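Local coordinates for protein XPF endonuclease (Aeropyrum pernix, PDB 2BGW) that probably acts as a magnesium-dependent, structure-specific DNA endonuclease in nucleotide excision repair, at residues I49-K54 and F83-G88; S24-L29 and L128-L133; Y43-S48 and S132-S137. All coordinates share one frame; numbering follows the deposited sequence.

All three contacts belong to the nuclease part of the chain, built round one mixed sheet, with centres 11 to 13 Å apart. Contact 1 is nested inside the loops closed by contacts 2 and 3, which both end on helix 123-137. Contacts 1 and 3 share the sheet, where strands 43-46 and 49-55 are neighbours. Contacts 2 and 3 share the residues S132 and L133. I85 of contact 1 packs on I130 of contact 2, and V51 packs on V45 of contact 3. Helix 123-137 thus packs on the strands at and beside the magnesium site. All three contacts also touch the second subunit of the assembly.

Contact 1: residues I49-K54 and F83-G88; sequences IIVERK and FIIVEG. With MG (magnesium ion), chain E; SO4 (sulfate ion), chain G.
Two flat groups on the same face of the sheet are both met at their edges. The F83 ring has CG2 of I49 in its plane, 3.7 Å from CD1. The R53 guanidinium forms a side-on salt bridge with E87: NE bonds OE1 at 3.2 Å, and NH2 bonds OE2 at 2.4 Å. The two planes are 59° apart, and both nitrogens reach the carboxylate from above its plane. E87 OE1 has a second partner in T126. On the R53 side, NH1 donates to O1 of a sulfate ion at 2.8 Å.

The backbones form a parallel pair in which V51 is matched with F83 and K54 with V86. Five hydrogen bonds join them, from F83 N to I50 O at one end to E87 N to K54 O at the other. V51 CG1 and I85 CD1 meet at 3.7 Å on the face of F83 and R53.

E52, K54, I84 and V86 occupy the other face. E52 CG is anti to the backbone N, and the chain bends at chi2 (41°). E52 OE2 binds magnesium at 2.3 Å, beside D42. R53 lines this metal site with its backbone carbonyl, while its guanidinium lies on the opposite face. K54 NZ bonds Q71 and makes a long salt bridge to E52 OE2. E52, R53 and K54 form the ERK signature of the XPF nucleases. R53 is likely to keep E87 ionised, while magnesium and K54 probably favour an ionised E52.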
loop_
_atom_site.group_PDB
_atom_site.type_symbol
_atom_site.label_atom_id
_atom_site.label_comp_id
_atom_site.label_asym_id
_atom_site.label_seq_id
_atom_site.Cartn_x
_atom_site.Cartn_y
_atom_site.Cartn_z
ATOM N N ILE A 49 0.853 4.187 5.804
ATOM C CA ILE A 49 1.701 3.425 4.914
ATOM C C ILE A 49 1.729 1.944 5.278
ATOM O O ILE A 49 2.222 1.565 6.335
ATOM C CB ILE A 49 3.122 3.984 4.902
ATOM C CG1 ILE A 49 3.083 5.451 4.446
ATOM C CG2 ILE A 49 3.975 3.132 4.006
ATOM C CD1 ILE A 49 4.408 6.143 4.258
ATOM N N ILE A 50 1.193 1.103 4.402
ATOM C CA ILE A 50 1.278 -0.332 4.611
ATOM C C ILE A 50 2.283 -0.892 3.601
ATOM O O ILE A 50 2.415 -0.370 2.484
ATOM C CB ILE A 50 -0.117 -1.026 4.501
ATOM C CG1 ILE A 50 -0.070 -2.453 5.012
ATOM C CG2 ILE A 50 -0.612 -1.054 3.081
ATOM C CD1 ILE A 50 -0.144 -2.552 6.469
ATOM N N VAL A 51 2.989 -1.943 4.015
ATOM C CA VAL A 51 4.011 -2.600 3.214
ATOM C C VAL A 51 3.676 -4.079 3.114
ATOM O O VAL A 51 3.369 -4.738 4.127
ATOM C CB VAL A 51 5.420 -2.443 3.862
ATOM C CG1 VAL A 51 6.443 -3.411 3.260
ATOM C CG2 VAL A 51 5.907 -1.028 3.733
ATOM N N GLU A 52 3.747 -4.591 1.892
ATOM C CA GLU A 52 3.480 -5.987 1.592
ATOM C C GLU A 52 4.778 -6.482 1.019
ATOM O O GLU A 52 5.274 -5.921 0.061
ATOM C CB GLU A 52 2.314 -6.069 0.574
ATOM C CG GLU A 52 1.936 -7.430 -0.005
ATOM C CD GLU A 52 1.946 -8.567 1.021
ATOM O OE1 GLU A 52 1.449 -8.395 2.164
ATOM O OE2 GLU A 52 2.447 -9.661 0.667
ATOM N N ARG A 53 5.370 -7.490 1.640
ATOM C CA ARG A 53 6.683 -7.995 1.216
ATOM C C ARG A 53 6.491 -9.254 0.422
ATOM O O ARG A 53 5.779 -10.148 0.853
ATOM C CB ARG A 53 7.574 -8.319 2.406
ATOM C CG ARG A 53 8.910 -8.874 2.015
ATOM C CD ARG A 53 9.560 -9.574 3.188
ATOM N NE ARG A 53 10.762 -10.321 2.818
ATOM C CZ ARG A 53 10.899 -11.642 2.947
ATOM N NH1 ARG A 53 9.913 -12.372 3.443
ATOM N NH2 ARG A 53 12.032 -12.237 2.597
ATOM N N LYS A 54 7.148 -9.325 -0.731
ATOM C CA LYS A 54 7.041 -10.479 -1.614
ATOM C C LYS A 54 8.366 -10.772 -2.293
ATOM O O LYS A 54 9.001 -9.862 -2.837
ATOM C CB LYS A 54 5.980 -10.186 -2.661
ATOM C CG LYS A 54 4.897 -11.183 -2.663
ATOM C CD LYS A 54 3.569 -10.525 -2.689
ATOM C CE LYS A 54 2.601 -11.421 -1.973
ATOM N NZ LYS A 54 1.269 -11.074 -2.445
ATOM N N PHE A 83 2.998 0.137 -0.395
ATOM C CA PHE A 83 4.254 -0.269 -1.011
ATOM C C PHE A 83 4.233 -1.738 -1.101
ATOM O O PHE A 83 4.011 -2.403 -0.084
ATOM C CB PHE A 83 5.474 0.145 -0.184
ATOM C CG PHE A 83 5.792 1.607 -0.281
ATOM C CD1 PHE A 83 5.488 2.463 0.751
ATOM C CD2 PHE A 83 6.385 2.131 -1.437
ATOM C CE1 PHE A 83 5.785 3.807 0.644
ATOM C CE2 PHE A 83 6.673 3.493 -1.556
ATOM C CZ PHE A 83 6.369 4.325 -0.515
ATOM N N ILE A 84 4.431 -2.259 -2.312
ATOM C CA ILE A 84 4.792 -3.676 -2.457
ATOM C C ILE A 84 6.260 -3.742 -2.732
ATOM O O ILE A 84 6.755 -3.093 -3.652
ATOM C CB ILE A 84 4.061 -4.370 -3.578
ATOM C CG1 ILE A 84 2.588 -4.540 -3.201
ATOM C CG2 ILE A 84 4.714 -5.712 -3.819
ATOM C CD1 ILE A 84 1.663 -4.691 -4.358
ATOM N N ILE A 85 6.964 -4.490 -1.902
ATOM C CA ILE A 85 8.393 -4.598 -2.046
ATOM C C ILE A 85 8.692 -5.932 -2.644
ATOM O O ILE A 85 8.383 -6.964 -2.048
ATOM C CB ILE A 85 9.138 -4.483 -0.694
ATOM C CG1 ILE A 85 9.131 -3.027 -0.203
ATOM C CG2 ILE A 85 10.563 -5.038 -0.825
ATOM C CD1 ILE A 85 9.504 -2.889 1.240
ATOM N N VAL A 86 9.297 -5.915 -3.823
ATOM C CA VAL A 86 9.647 -7.165 -4.476
ATOM C C VAL A 86 11.118 -7.508 -4.250
ATOM O O VAL A 86 12.041 -6.783 -4.658
ATOM C CB VAL A 86 9.272 -7.156 -5.942
ATOM C CG1 VAL A 86 9.581 -8.497 -6.546
ATOM C CG2 VAL A 86 7.778 -6.822 -6.112
ATOM N N GLU A 87 11.308 -8.621 -3.559
ATOM C CA GLU A 87 12.615 -9.047 -3.108
ATOM C C GLU A 87 13.218 -10.112 -4.038
ATOM O O GLU A 87 12.693 -11.246 -4.132
ATOM C CB GLU A 87 12.466 -9.598 -1.694
ATOM C CG GLU A 87 13.709 -10.156 -1.045
ATOM C CD GLU A 87 13.480 -10.366 0.434
ATOM O OE1 GLU A 87 13.261 -9.346 1.137
ATOM O OE2 GLU A 87 13.498 -11.542 0.893
ATOM N N GLY A 88 14.324 -9.755 -4.697
ATOM C CA GLY A 88 14.944 -10.634 -5.671
ATOM C C GLY A 88 14.657 -10.132 -7.075
ATOM O O GLY A 88 13.908 -9.177 -7.253
HETATM MG MG MG E . 3.610 -11.001 2.095
HETATM S S SO4 G . 10.523 -15.859 3.727
HETATM O O1 SO4 G . 9.994 -14.876 4.670
HETATM O O2 SO4 G . 9.709 -15.787 2.505
HETATM O O3 SO4 G . 11.925 -15.552 3.395
HETATM O O4 SO4 G . 10.463 -17.161 4.403
#

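Contact 2: residues S24-L29 and L128-L133; sequences SILESL and LVIESL
L26 and I130 cross at about a right angle. CD1 of L26 meets CG2 of I130 at 4.0 Å. Both methyls of L26 lie near this CG2, and CD2 also reaches CB of E131 at 3.9 Å. The L26 and E131 side chains cross obliquely.

L29 makes a second fork. It follows the last turn of helix 22-28, where the backbone breaks from the helix, and its CB points toward helix 123-137. CG sits beside the backbone N. CD2 meets CD2 of L128 tip to tip at 3.8 Å, again at about a right angle. CD1 comes to 4.2 Å from CB of E131, so this CB is touched by both leucines.

Only the aliphatic base of E131 is used here. CG is anti to the backbone N (chi1 -173°), and the chain bends at chi2. The carboxylate pairs with R135 through OE2.

Around this patch L26 and I130 also rest on Y43 of the sheet, and I130 touches I85. L128 packs on Y103 of the second subunit. The contact is apolar. It joins helix 22-28 to helix 123-137 over one face of the mixed sheet, in the alpha/beta sandwich arrangement of the PDDEXK nuclease fold to which the ERCC4 domain belongs.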
loop_
_atom_site.group_PDB
_atom_site.type_symbol
_atom_site.label_atom_id
_atom_site.label_comp_id
_atom_site.label_asym_id
_atom_site.label_seq_id
_atom_site.Cartn_x
_atom_site.Cartn_y
_atom_site.Cartn_z
ATOM N N SER A 24 14.675 -9.356 12.296
ATOM C CA SER A 24 15.981 -9.296 13.004
ATOM C C SER A 24 16.902 -8.287 12.385
ATOM O O SER A 24 17.620 -7.585 13.086
ATOM C CB SER A 24 16.680 -10.644 12.994
ATOM O OG SER A 24 15.736 -11.649 13.311
ATOM N N ILE A 25 16.886 -8.215 11.063
ATOM C CA ILE A 25 17.651 -7.180 10.385
ATOM C C ILE A 25 17.139 -5.804 10.791
ATOM O O ILE A 25 17.934 -4.930 11.143
ATOM C CB ILE A 25 17.669 -7.359 8.865
ATOM C CG1 ILE A 25 18.195 -8.744 8.509
ATOM C CG2 ILE A 25 18.584 -6.329 8.241
ATOM C CD1 ILE A 25 18.039 -9.091 7.049
ATOM N N LEU A 26 15.816 -5.638 10.766
ATOM C CA LEU A 26 15.174 -4.385 11.155
ATOM C C LEU A 26 15.559 -3.950 12.554
ATOM O O LEU A 26 15.881 -2.794 12.791
ATOM C CB LEU A 26 13.666 -4.495 11.041
ATOM C CG LEU A 26 13.102 -4.036 9.705
ATOM C CD1 LEU A 26 11.619 -4.280 9.674
ATOM C CD2 LEU A 26 13.405 -2.570 9.415
ATOM N N GLU A 27 15.547 -4.886 13.486
ATOM C CA GLU A 27 15.933 -4.578 14.842
ATOM C C GLU A 27 17.411 -4.230 14.925
ATOM O O GLU A 27 17.846 -3.425 15.751
ATOM C CB GLU A 27 15.622 -5.754 15.727
ATOM C CG GLU A 27 14.185 -5.881 16.015
ATOM C CD GLU A 27 13.907 -7.163 16.737
ATOM O OE1 GLU A 27 14.877 -7.926 16.968
ATOM O OE2 GLU A 27 12.722 -7.424 17.059
ATOM N N SER A 28 18.179 -4.841 14.044
ATOM C CA SER A 28 19.599 -4.607 14.006
ATOM C C SER A 28 19.936 -3.229 13.506
ATOM O O SER A 28 20.996 -2.736 13.811
ATOM C CB SER A 28 20.261 -5.626 13.114
ATOM O OG SER A 28 21.507 -5.991 13.671
ATOM N N LEU A 29 19.041 -2.616 12.733
ATOM C CA LEU A 29 19.162 -1.194 12.366
ATOM C C LEU A 29 18.518 -0.239 13.407
ATOM O O LEU A 29 18.314 0.958 13.145
ATOM C CB LEU A 29 18.567 -0.949 10.973
ATOM C CG LEU A 29 18.903 -1.948 9.867
ATOM C CD1 LEU A 29 17.696 -2.177 8.991
ATOM C CD2 LEU A 29 20.096 -1.473 9.036
ATOM N N LEU A 128 16.235 -2.431 4.783
ATOM C CA LEU A 128 16.657 -1.052 4.622
ATOM C C LEU A 128 15.531 -0.146 4.113
ATOM O O LEU A 128 15.334 0.954 4.620
ATOM C CB LEU A 128 17.898 -0.958 3.732
ATOM C CG LEU A 128 19.130 -1.590 4.388
ATOM C CD1 LEU A 128 20.145 -2.057 3.360
ATOM C CD2 LEU A 128 19.760 -0.624 5.372
ATOM N N VAL A 129 14.789 -0.615 3.124
ATOM C CA VAL A 129 13.739 0.180 2.514
ATOM C C VAL A 129 12.650 0.426 3.537
ATOM O O VAL A 129 12.115 1.533 3.647
ATOM C CB VAL A 129 13.168 -0.551 1.279
ATOM C CG1 VAL A 129 11.997 0.178 0.671
ATOM C CG2 VAL A 129 14.242 -0.683 0.260
ATOM N N ILE A 130 12.319 -0.605 4.305
ATOM C CA ILE A 130 11.282 -0.439 5.322
ATOM C C ILE A 130 11.764 0.594 6.329
ATOM O O ILE A 130 11.039 1.506 6.687
ATOM C CB ILE A 130 10.916 -1.757 6.042
ATOM C CG1 ILE A 130 10.141 -2.681 5.094
ATOM C CG2 ILE A 130 10.077 -1.445 7.296
ATOM C CD1 ILE A 130 10.074 -4.110 5.560
ATOM N N GLU A 131 13.011 0.451 6.764
ATOM C CA GLU A 131 13.556 1.330 7.788
ATOM C C GLU A 131 13.607 2.795 7.332
ATOM O O GLU A 131 13.378 3.693 8.115
ATOM C CB GLU A 131 14.924 0.811 8.200
ATOM C CG GLU A 131 15.528 1.511 9.350
ATOM C CD GLU A 131 16.566 2.473 8.927
ATOM O OE1 GLU A 131 17.248 2.184 7.956
ATOM O OE2 GLU A 131 16.726 3.524 9.556
ATOM N N SER A 132 13.876 3.019 6.055
ATOM C CA SER A 132 13.980 4.355 5.521
ATOM C C SER A 132 12.611 5.000 5.408
ATOM O O SER A 132 12.447 6.176 5.693
ATOM C CB SER A 132 14.664 4.299 4.156
ATOM O OG SER A 132 16.077 4.241 4.288
ATOM N N LEU A 133 11.628 4.210 4.981
ATOM C CA LEU A 133 10.259 4.634 4.897
ATOM C C LEU A 133 9.719 5.030 6.272
ATOM O O LEU A 133 9.134 6.105 6.430
ATOM C CB LEU A 133 9.427 3.524 4.305
ATOM C CG LEU A 133 9.523 3.309 2.806
ATOM C CD1 LEU A 133 8.859 1.996 2.488
ATOM C CD2 LEU A 133 8.907 4.448 1.961
#

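Contact 3: residues Y43-S48 and S132-S137; sequences YLVSDS and SLARLS
V45 carries the apolar part of this contact. Its CB points toward helix 123-137, and the two methyls part from there. CG1 is anti to the backbone N (chi1 167°) and lies against the helix backbone. It is 3.5 Å from A134 N and 3.7 Å from A134 CA. L133 CB flanks it at 4.1 Å, and the methyl of A134 is only slightly farther. CG2 leaves in another direction. It meets CG2 of V51 on the neighbouring strand at 3.6 Å and also approaches I130. One valine thus touches both the helix backbone and its neighbour on the next strand.

The strand and the helix run roughly the same way, 26° apart, with axes 7.5 Å apart. The small side chain of A134 probably allows this close approach, and it packs on V11 as well.

The serines meet about one turn farther along the helix. S137 OG comes to 3.3 Å from CB of S46. The two hydroxyl oxygens are 3.9 Å apart and are not bonded to each other. S137 OG turns back to the helix instead. It sits between the backbone N and the carbonyl carbon and donates to L133 O at 3.0 Å, from above the carbonyl plane. L133 O also takes a weak bond from S137 N. An alanine at S137 would lack OG and its bond to L133 O, and would probably loosen the contact with S46.

S137 also touches I49 and, on the second subunit, L111. Strand and helix are held here by van der Waals contact, while each hydroxyl serves its own segment: S137 OG binds the helix backbone, and S46 OG accepts a weak bond from S48 N.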
loop_
_atom_site.group_PDB
_atom_site.type_symbol
_atom_site.label_atom_id
_atom_site.label_comp_id
_atom_site.label_asym_id
_atom_site.label_seq_id
_atom_site.Cartn_x
_atom_site.Cartn_y
_atom_site.Cartn_z
ATOM N N TYR A 43 3.988 -5.233 6.940
ATOM C CA TYR A 43 4.600 -4.248 7.800
ATOM C C TYR A 43 3.767 -2.995 7.856
ATOM O O TYR A 43 3.472 -2.414 6.824
ATOM C CB TYR A 43 6.003 -3.908 7.315
ATOM C CG TYR A 43 6.946 -5.040 7.452
ATOM C CD1 TYR A 43 7.092 -5.963 6.424
ATOM C CD2 TYR A 43 7.677 -5.218 8.600
ATOM C CE1 TYR A 43 7.954 -7.034 6.532
ATOM C CE2 TYR A 43 8.550 -6.277 8.725
ATOM C CZ TYR A 43 8.673 -7.182 7.681
ATOM O OH TYR A 43 9.517 -8.248 7.778
ATOM N N LEU A 44 3.392 -2.592 9.066
ATOM C CA LEU A 44 2.778 -1.298 9.278
ATOM C C LEU A 44 3.864 -0.246 9.563
ATOM O O LEU A 44 4.546 -0.274 10.590
ATOM C CB LEU A 44 1.726 -1.369 10.401
ATOM C CG LEU A 44 0.986 -0.042 10.638
ATOM C CD1 LEU A 44 -0.018 0.283 9.541
ATOM C CD2 LEU A 44 0.336 -0.006 11.972
ATOM N N VAL A 45 3.994 0.713 8.670
ATOM C CA VAL A 45 5.108 1.644 8.705
ATOM C C VAL A 45 4.792 3.007 9.358
ATOM O O VAL A 45 5.578 3.529 10.120
ATOM C CB VAL A 45 5.670 1.801 7.285
ATOM C CG1 VAL A 45 6.604 2.970 7.194
ATOM C CG2 VAL A 45 6.370 0.547 6.915
ATOM N N SER A 46 3.654 3.588 9.050
ATOM C CA SER A 46 3.251 4.825 9.650
ATOM C C SER A 46 1.753 4.672 9.612
ATOM O O SER A 46 1.274 3.637 9.162
ATOM C CB SER A 46 3.739 6.002 8.807
ATOM O OG SER A 46 2.895 6.267 7.696
ATOM N N ASP A 47 0.987 5.664 10.068
ATOM C CA ASP A 47 -0.473 5.463 10.168
ATOM C C ASP A 47 -1.138 5.215 8.815
ATOM O O ASP A 47 -2.230 4.676 8.745
ATOM C CB ASP A 47 -1.208 6.561 10.966
ATOM C CG ASP A 47 -2.689 6.157 11.289
ATOM O OD1 ASP A 47 -2.907 5.255 12.165
ATOM O OD2 ASP A 47 -3.635 6.705 10.628
ATOM N N SER A 48 -0.466 5.572 7.737
ATOM C CA SER A 48 -1.098 5.482 6.433
ATOM C C SER A 48 -0.201 4.873 5.364
ATOM O O SER A 48 -0.470 5.029 4.164
ATOM C CB SER A 48 -1.514 6.875 6.013
ATOM O OG SER A 48 -0.461 7.760 6.335
ATOM N N SER A 132 13.876 3.019 6.055
ATOM C CA SER A 132 13.980 4.355 5.521
ATOM C C SER A 132 12.611 5.000 5.408
ATOM O O SER A 132 12.447 6.176 5.693
ATOM C CB SER A 132 14.664 4.299 4.156
ATOM O OG SER A 132 16.077 4.241 4.288
ATOM N N LEU A 133 11.628 4.210 4.981
ATOM C CA LEU A 133 10.259 4.634 4.897
ATOM C C LEU A 133 9.719 5.030 6.272
ATOM O O LEU A 133 9.134 6.105 6.430
ATOM C CB LEU A 133 9.427 3.524 4.305
ATOM C CG LEU A 133 9.523 3.309 2.806
ATOM C CD1 LEU A 133 8.859 1.996 2.488
ATOM C CD2 LEU A 133 8.907 4.448 1.961
ATOM N N ALA A 134 9.916 4.151 7.247
ATOM C CA ALA A 134 9.629 4.422 8.644
ATOM C C ALA A 134 10.162 5.769 9.063
ATOM O O ALA A 134 9.421 6.556 9.639
ATOM C CB ALA A 134 10.230 3.345 9.546
ATOM N N ARG A 135 11.431 6.043 8.772
ATOM C CA ARG A 135 12.039 7.294 9.164
ATOM C C ARG A 135 11.483 8.441 8.388
ATOM O O ARG A 135 11.070 9.446 8.978
ATOM C CB ARG A 135 13.523 7.252 8.958
ATOM C CG ARG A 135 14.182 6.239 9.799
ATOM C CD ARG A 135 15.016 6.893 10.773
ATOM N NE ARG A 135 16.357 6.346 10.697
ATOM C CZ ARG A 135 17.455 7.081 10.813
ATOM N NH1 ARG A 135 17.354 8.388 10.996
ATOM N NH2 ARG A 135 18.644 6.509 10.746
ATOM N N LEU A 136 11.450 8.309 7.074
ATOM C CA LEU A 136 11.045 9.426 6.246
ATOM C C LEU A 136 9.647 9.938 6.518
ATOM O O LEU A 136 9.378 11.097 6.304
ATOM C CB LEU A 136 11.159 9.067 4.761
ATOM C CG LEU A 136 12.501 9.372 4.098
ATOM C CD1 LEU A 136 12.787 8.357 2.999
ATOM C CD2 LEU A 136 12.556 10.808 3.570
ATOM N N SER A 137 8.755 9.059 6.948
ATOM C CA SER A 137 7.315 9.331 6.913
ATOM C C SER A 137 6.857 9.836 8.246
ATOM O O SER A 137 5.797 10.425 8.364
ATOM C CB SER A 137 6.536 8.055 6.607
ATOM O OG SER A 137 6.640 7.178 7.720
#